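Local coordinates for penicillin-binding protein PbpB (Mycobacterium tuberculosis, PDB 6KGU) that helps build the cell wall by synthesising cross-linked peptidoglycan from lipid intermediates and is a target of beta-lactam antibiotics such as aztreonam, at residues A[271-275]-A[341-345]; A[293-299]-A[325-331]. All coordinates share one frame; numbering follows the deposited sequence. Where two conformers were deposited one is given.

Contact 1 of 2, residues A[271-275]-A[341-345]; sequences NKIVA and YYDML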
loop_
_atom_site.group_PDB
_atom_site.type_symbol
_atom_site.label_atom_id
_atom_site.label_comp_id
_atom_site.label_asym_id
_atom_site.label_seq_id
_atom_site.Cartn_x
_atom_site.Cartn_y
_atom_site.Cartn_z
ATOM N N ASN A 271 9.456 0.395 6.884
ATOM C CA ASN A 271 9.532 -0.878 7.580
ATOM C C ASN A 271 9.701 -0.730 9.088
ATOM O O ASN A 271 9.577 -1.732 9.802
ATOM C CB ASN A 271 10.682 -1.728 7.017
ATOM C CG ASN A 271 10.444 -3.202 7.239
ATOM O OD1 ASN A 271 9.362 -3.699 6.941
ATOM N ND2 ASN A 271 11.424 -3.902 7.805
ATOM N N LYS A 272 9.992 0.475 9.590
ATOM C CA LYS A 272 10.259 0.625 11.011
ATOM C C LYS A 272 9.034 0.327 11.861
ATOM O O LYS A 272 9.171 0.096 13.066
ATOM C CB LYS A 272 10.797 2.030 11.307
ATOM C CG LYS A 272 12.229 2.244 10.756
ATOM C CD LYS A 272 12.794 3.610 11.130
ATOM C CE LYS A 272 14.139 3.877 10.455
ATOM N NZ LYS A 272 14.669 5.248 10.799
ATOM N N ILE A 273 7.845 0.288 11.256
ATOM C CA ILE A 273 6.663 -0.167 11.984
ATOM C C ILE A 273 6.901 -1.526 12.642
ATOM O O ILE A 273 6.385 -1.794 13.736
ATOM C CB ILE A 273 5.440 -0.194 11.044
ATOM C CG1 ILE A 273 4.164 -0.437 11.849
ATOM C CG2 ILE A 273 5.615 -1.260 9.935
ATOM C CD1 ILE A 273 2.909 -0.443 11.001
ATOM N N VAL A 274 7.714 -2.390 12.022
ATOM C CA VAL A 274 7.931 -3.715 12.602
ATOM C C VAL A 274 8.730 -3.610 13.896
ATOM O O VAL A 274 8.340 -4.183 14.922
ATOM C CB VAL A 274 8.601 -4.658 11.589
ATOM C CG1 VAL A 274 8.813 -6.020 12.203
ATOM C CG2 VAL A 274 7.714 -4.791 10.320
ATOM N N ALA A 275 9.857 -2.883 13.870
ATOM C CA ALA A 275 10.635 -2.680 15.093
ATOM C C ALA A 275 9.805 -1.994 16.169
ATOM O O ALA A 275 9.895 -2.349 17.354
ATOM C CB ALA A 275 11.894 -1.861 14.801
ATOM N N TYR A 341 12.341 -10.578 16.234
ATOM C CA TYR A 341 12.168 -9.649 15.127
ATOM C C TYR A 341 11.702 -10.381 13.871
ATOM O O TYR A 341 10.718 -9.987 13.238
ATOM C CB TYR A 341 13.452 -8.884 14.841
ATOM C CG TYR A 341 13.198 -7.879 13.755
ATOM C CD1 TYR A 341 12.569 -6.668 14.040
ATOM C CD2 TYR A 341 13.514 -8.166 12.428
ATOM C CE1 TYR A 341 12.288 -5.753 13.025
ATOM C CE2 TYR A 341 13.249 -7.273 11.421
ATOM C CZ TYR A 341 12.627 -6.068 11.714
ATOM O OH TYR A 341 12.358 -5.184 10.689
ATOM N N TYR A 342 12.403 -11.451 13.490
ATOM C CA TYR A 342 11.993 -12.197 12.306
ATOM C C TYR A 342 10.581 -12.756 12.459
ATOM O O TYR A 342 9.811 -12.792 11.491
ATOM C CB TYR A 342 12.986 -13.320 12.012
ATOM C CG TYR A 342 12.602 -14.160 10.819
ATOM C CD1 TYR A 342 12.811 -13.698 9.531
ATOM C CD2 TYR A 342 12.047 -15.421 10.980
ATOM C CE1 TYR A 342 12.471 -14.461 8.434
ATOM C CE2 TYR A 342 11.701 -16.200 9.884
ATOM C CZ TYR A 342 11.924 -15.713 8.616
ATOM O OH TYR A 342 11.589 -16.469 7.518
ATOM N N ASP A 343 10.210 -13.176 13.669
ATOM C CA ASP A 343 8.854 -13.686 13.850
ATOM C C ASP A 343 7.830 -12.594 13.576
ATOM O O ASP A 343 6.779 -12.851 12.978
ATOM C CB ASP A 343 8.667 -14.250 15.259
ATOM C CG ASP A 343 7.312 -14.922 15.443
ATOM O OD1 ASP A 343 7.106 -15.994 14.846
ATOM O OD2 ASP A 343 6.456 -14.390 16.184
ATOM N N MET A 344 8.137 -11.360 13.978
ATOM C CA MET A 344 7.204 -10.259 13.767
ATOM C C MET A 344 7.078 -9.918 12.285
ATOM O O MET A 344 5.964 -9.688 11.795
ATOM C CB MET A 344 7.657 -9.046 14.584
ATOM C CG MET A 344 6.727 -7.869 14.521
ATOM S SD MET A 344 5.224 -8.134 15.444
ATOM C CE MET A 344 5.824 -7.939 17.116
ATOM N N LEU A 345 8.210 -9.869 11.565
ATOM C CA LEU A 345 8.191 -9.696 10.111
ATOM C C LEU A 345 7.215 -10.655 9.453
ATOM O O LEU A 345 6.424 -10.265 8.587
ATOM C CB LEU A 345 9.580 -9.937 9.509
ATOM C CG LEU A 345 10.739 -8.958 9.475
ATOM C CD1 LEU A 345 11.967 -9.634 8.856
ATOM C CD2 LEU A 345 10.396 -7.653 8.727
HETATM O O HOH W 1 11.582 -2.684 11.378
#

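Contact 2 of 2, residues A[293-299]-A[325-331]; sequences VPGSIQM and SNVGTLM. With AZR (2-({[(1Z)-1-(2-amino-1,3-thiazol-4-yl)-2-oxo-2-{[(2S,3S)-1-oxo-3-(sulfoamino)butan-2-yl]amino}ethylidene]amino}oxy)-2-methylpropanoic acid), chain B.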
loop_
_atom_site.group_PDB
_atom_site.type_symbol
_atom_site.label_atom_id
_atom_site.label_comp_id
_atom_site.label_asym_id
_atom_site.label_seq_id
_atom_site.Cartn_x
_atom_site.Cartn_y
_atom_site.Cartn_z
ATOM N N VAL A 293 20.999 8.366 21.823
ATOM C CA VAL A 293 21.167 7.855 20.466
ATOM C C VAL A 293 22.394 8.523 19.841
ATOM O O VAL A 293 22.366 9.727 19.552
ATOM C CB VAL A 293 19.902 8.089 19.630
ATOM C CG1 VAL A 293 20.019 7.433 18.242
ATOM C CG2 VAL A 293 18.668 7.552 20.400
ATOM N N PRO A 294 23.484 7.794 19.627
ATOM C CA PRO A 294 24.646 8.366 18.932
ATOM C C PRO A 294 24.383 8.526 17.443
ATOM O O PRO A 294 23.429 7.986 16.881
ATOM C CB PRO A 294 25.757 7.339 19.176
ATOM C CG PRO A 294 25.027 6.049 19.418
ATOM C CD PRO A 294 23.752 6.435 20.138
ATOM N N GLY A 295 25.290 9.253 16.788
ATOM C CA GLY A 295 25.142 9.511 15.365
ATOM C C GLY A 295 25.422 8.304 14.502
ATOM O O GLY A 295 24.982 8.259 13.348
ATOM N N SER A 296 26.152 7.329 15.026
ATOM C CA SER A 296 26.445 6.134 14.256
ATOM C C SER A 296 26.815 5.040 15.229
ATOM O O SER A 296 27.211 5.311 16.361
ATOM C CB SER A 296 27.576 6.370 13.243
ATOM O OG SER A 296 28.688 6.976 13.867
ATOM N N ILE A 297 26.678 3.794 14.778
ATOM C CA ILE A 297 27.134 2.651 15.554
ATOM C C ILE A 297 27.691 1.591 14.616
ATOM O O ILE A 297 27.379 1.545 13.424
ATOM C CB ILE A 297 26.023 2.020 16.426
ATOM C CG1 ILE A 297 24.850 1.537 15.565
ATOM C CG2 ILE A 297 25.563 2.974 17.520
ATOM C CD1 ILE A 297 23.889 0.668 16.347
ATOM N N GLN A 298 28.510 0.721 15.197
ATOM C CA GLN A 298 29.002 -0.487 14.551
ATOM C C GLN A 298 28.134 -1.654 15.001
ATOM O O GLN A 298 28.072 -1.962 16.195
ATOM C CB GLN A 298 30.463 -0.745 14.918
ATOM C CG GLN A 298 31.393 0.417 14.614
ATOM C CD GLN A 298 31.529 0.664 13.128
ATOM O OE1 GLN A 298 31.688 1.808 12.689
ATOM N NE2 GLN A 298 31.465 -0.410 12.335
ATOM N N MET A 299 27.464 -2.294 14.056
ATOM C CA MET A 299 26.583 -3.398 14.392
ATOM C C MET A 299 26.712 -4.459 13.313
ATOM O O MET A 299 26.748 -4.129 12.128
ATOM C CB MET A 299 25.126 -2.915 14.521
ATOM C CG MET A 299 24.141 -3.999 14.851
ATOM S SD MET A 299 22.482 -3.380 15.179
ATOM C CE MET A 299 21.592 -4.925 15.342
ATOM N N SER A 325 15.430 7.873 13.224
ATOM C CA SER A 325 16.812 7.530 13.560
ATOM C C SER A 325 17.034 6.050 13.269
ATOM O O SER A 325 16.403 5.191 13.897
ATOM C CB SER A 325 17.110 7.854 15.023
ATOM O OG SER A 325 18.374 7.320 15.409
ATOM N N ASN A 326 17.875 5.753 12.265
ATOM C CA ASN A 326 18.290 4.374 12.015
ATOM C C ASN A 326 19.033 3.803 13.217
ATOM O O ASN A 326 18.822 2.645 13.595
ATOM C CB ASN A 326 19.200 4.280 10.778
ATOM C CG ASN A 326 18.475 4.554 9.460
ATOM O OD1 ASN A 326 17.249 4.600 9.388
ATOM N ND2 ASN A 326 19.256 4.726 8.402
ATOM N N VAL A 327 19.932 4.595 13.804
ATOM C CA VAL A 327 20.694 4.138 14.965
ATOM C C VAL A 327 19.758 3.822 16.128
ATOM O O VAL A 327 19.873 2.772 16.772
ATOM C CB VAL A 327 21.747 5.187 15.355
ATOM C CG1 VAL A 327 22.390 4.825 16.700
ATOM C CG2 VAL A 327 22.818 5.313 14.241
ATOM N N GLY A 328 18.821 4.726 16.419
ATOM C CA GLY A 328 17.863 4.451 17.477
ATOM C C GLY A 328 17.038 3.212 17.182
ATOM O O GLY A 328 16.740 2.418 18.083
ATOM N N THR A 329 16.676 3.016 15.912
ATOM C CA THR A 329 15.890 1.838 15.553
ATOM C C THR A 329 16.672 0.560 15.830
ATOM O O THR A 329 16.130 -0.407 16.378
ATOM C CB THR A 329 15.471 1.926 14.088
ATOM O OG1 THR A 329 14.581 3.045 13.925
ATOM C CG2 THR A 329 14.738 0.638 13.647
ATOM N N LEU A 330 17.962 0.554 15.499
ATOM C CA LEU A 330 18.757 -0.659 15.679
ATOM C C LEU A 330 19.073 -0.911 17.147
ATOM O O LEU A 330 19.121 -2.065 17.577
ATOM C CB LEU A 330 20.038 -0.581 14.853
ATOM C CG LEU A 330 19.782 -0.698 13.347
ATOM C CD1 LEU A 330 21.063 -0.463 12.568
ATOM C CD2 LEU A 330 19.195 -2.047 13.013
ATOM N N MET A 331 19.297 0.147 17.932
ATOM C CA MET A 331 19.496 -0.037 19.364
ATOM C C MET A 331 18.280 -0.690 20.004
ATOM O O MET A 331 18.407 -1.646 20.777
ATOM C CB MET A 331 19.803 1.305 20.024
ATOM C CG MET A 331 21.129 1.870 19.569
ATOM S SD MET A 331 21.569 3.359 20.432
ATOM C CE MET A 331 21.385 2.820 22.121
HETATM C C7 AZR B . 16.426 8.795 6.619
HETATM S S8 AZR B . 17.302 1.176 3.006
HETATM O O9 AZR B . 13.737 5.536 5.105
HETATM O O10 AZR B . 18.335 5.230 6.095
HETATM O O11 AZR B . 18.896 7.105 3.628
HETATM N N12 AZR B . 14.081 8.073 6.955
HETATM N N13 AZR B . 16.469 5.985 5.025
HETATM N N14 AZR B . 18.818 5.830 2.991
HETATM N N15 AZR B . 18.284 3.297 1.894
HETATM N N16 AZR B . 18.095 1.452 0.448
HETATM S S17 AZR B . 12.964 9.109 6.479
HETATM C C18 AZR B . 15.314 7.862 6.175
HETATM C C19 AZR B . 15.712 6.377 6.210
HETATM C C20 AZR B . 14.379 5.590 6.124
HETATM C C21 AZR B . 17.676 5.390 5.068
HETATM C C22 AZR B . 18.201 4.991 3.733
HETATM C C23 AZR B . 19.519 8.087 2.830
HETATM C C24 AZR B . 17.985 3.616 3.213
HETATM C C25 AZR B . 17.459 2.609 3.957
HETATM C C26 AZR B . 17.966 2.045 1.643
HETATM C C27 AZR B . 18.558 8.382 1.692
HETATM C C28 AZR B . 19.797 9.333 3.653
HETATM C C29 AZR B . 20.829 7.507 2.303
HETATM O O30 AZR B . 21.384 6.550 2.798
HETATM O O31 AZR B . 21.309 8.175 1.300
HETATM O O32 AZR B . 13.461 10.421 6.677
HETATM O O33 AZR B . 11.789 8.966 7.492
HETATM O O34 AZR B . 12.479 8.682 5.219
#

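Contact 1 of 2, residues A[271-275]-A[341-345]
The phenol ring of Y341 presents its edge to the backbone of A275, whose N lies near the ring plane 3.9 Å from Y341 CE1, while V274 CG1 approaches the same carbon obliquely. The carboxamide of N271 stands almost perpendicular to this ring, with an angle of 83° between their planes. These groups join residues 271-275, at the N-terminal part of helix 272-281, to helix 338-347 in the transpeptidase domain. The first of these segments comes just after S269, the probable acyl-ester nucleophile, and carries K272, consistent with the lysine of the SxxK motif of this family.

V274 is the main apolar link. Its CG1 branch, held opposite the backbone N (chi1 -180°), enters the angle between the ring and the methionine of the facing helix. It lies 3.6 Å from Y341 CE1 and equally close to M344 CG, and the valine and methionine side chains run past each other in opposite directions. L345 adds its CD2 methyl at 4.2 Å from V274 CG1.

The polar end of the ring meets the 271-275 segment through a water bridge between buried residues. Although N271 ND2 comes within 3.3 Å of Y341 OH, the angle is poor for a hydrogen bond, and this amide group instead donates to L380 O. The tyrosine hydroxyl is used differently: with CG anti to the backbone N (chi1 -176°), the ring of Y341 carries OH across to a water that lies in the ring plane. Three bonds grip that water. It accepts from A275 N and from Y341 OH, the latter at 2.7 Å, and donates a hydrogen bond to N271 O, which also receives the backbone N-H of V274 at an N-to-O distance of 3.0 Å.

Contact 2 of 2, residues A[293-299]-A[325-331]
Behind what is probably the SxN motif of the transpeptidase site, where S324 and N326 face the ligand, V327 in the first turn of helix 326-336 packs against the strand 296-299 and the loop leading into it. Its CG1 touches P294 O at 3.3 Å and I297 CG2 at 3.8 Å, while CG2 rests against S296 CA and G295 O. The I297 and V327 side chains run antiparallel as they pass. One turn on, the extended chain of M299 crosses L330 at a slant, bringing SD to 3.7 Å from L330 CB.

The strand is one arm of a β-hairpin with 302-305, and over these residues the strand and helix axes are 41° apart in direction. At the N-cap, S325 OG accepts from G328 N at 2.8 Å and is also hydrogen-bonded to D306, whose other carboxylate oxygen takes V327 N. V293 covers this cap: with its CG1 opposite the backbone N (chi1 -174°), that methyl reaches 3.3 Å from S325 OG and lies close to G328 N. S325 O is gripped from opposite faces by T329 N and T329 OG1. On the ligand side, N326 ND2 points almost straight at O10, the amide oxygen of ring-opened aztreonam, at a modelled distance too short to be taken literally.

Contacts 1 and 2 have centres about 16 Å apart and meet through K272 and A275 of helix 272-281 against the first turn of helix 326-336. K272 NZ lies 3.0 Å from N326 OD1, to which it is hydrogen-bonded, and it also bonds S324 OG, tying the lysine of the probable SxxK motif to the probable SxN motif. K272 CD lies 3.4 Å from T329 OG1, and A275 CB packs 4.0 Å from T329 CG2. The side chains of N271 and S325 lie about 7 and 9 Å, respectively, from that of S269, the probable acyl-ester serine. N271 is about 8 Å from the aztreonam adduct, whereas N326 of contact 2 lines its pocket.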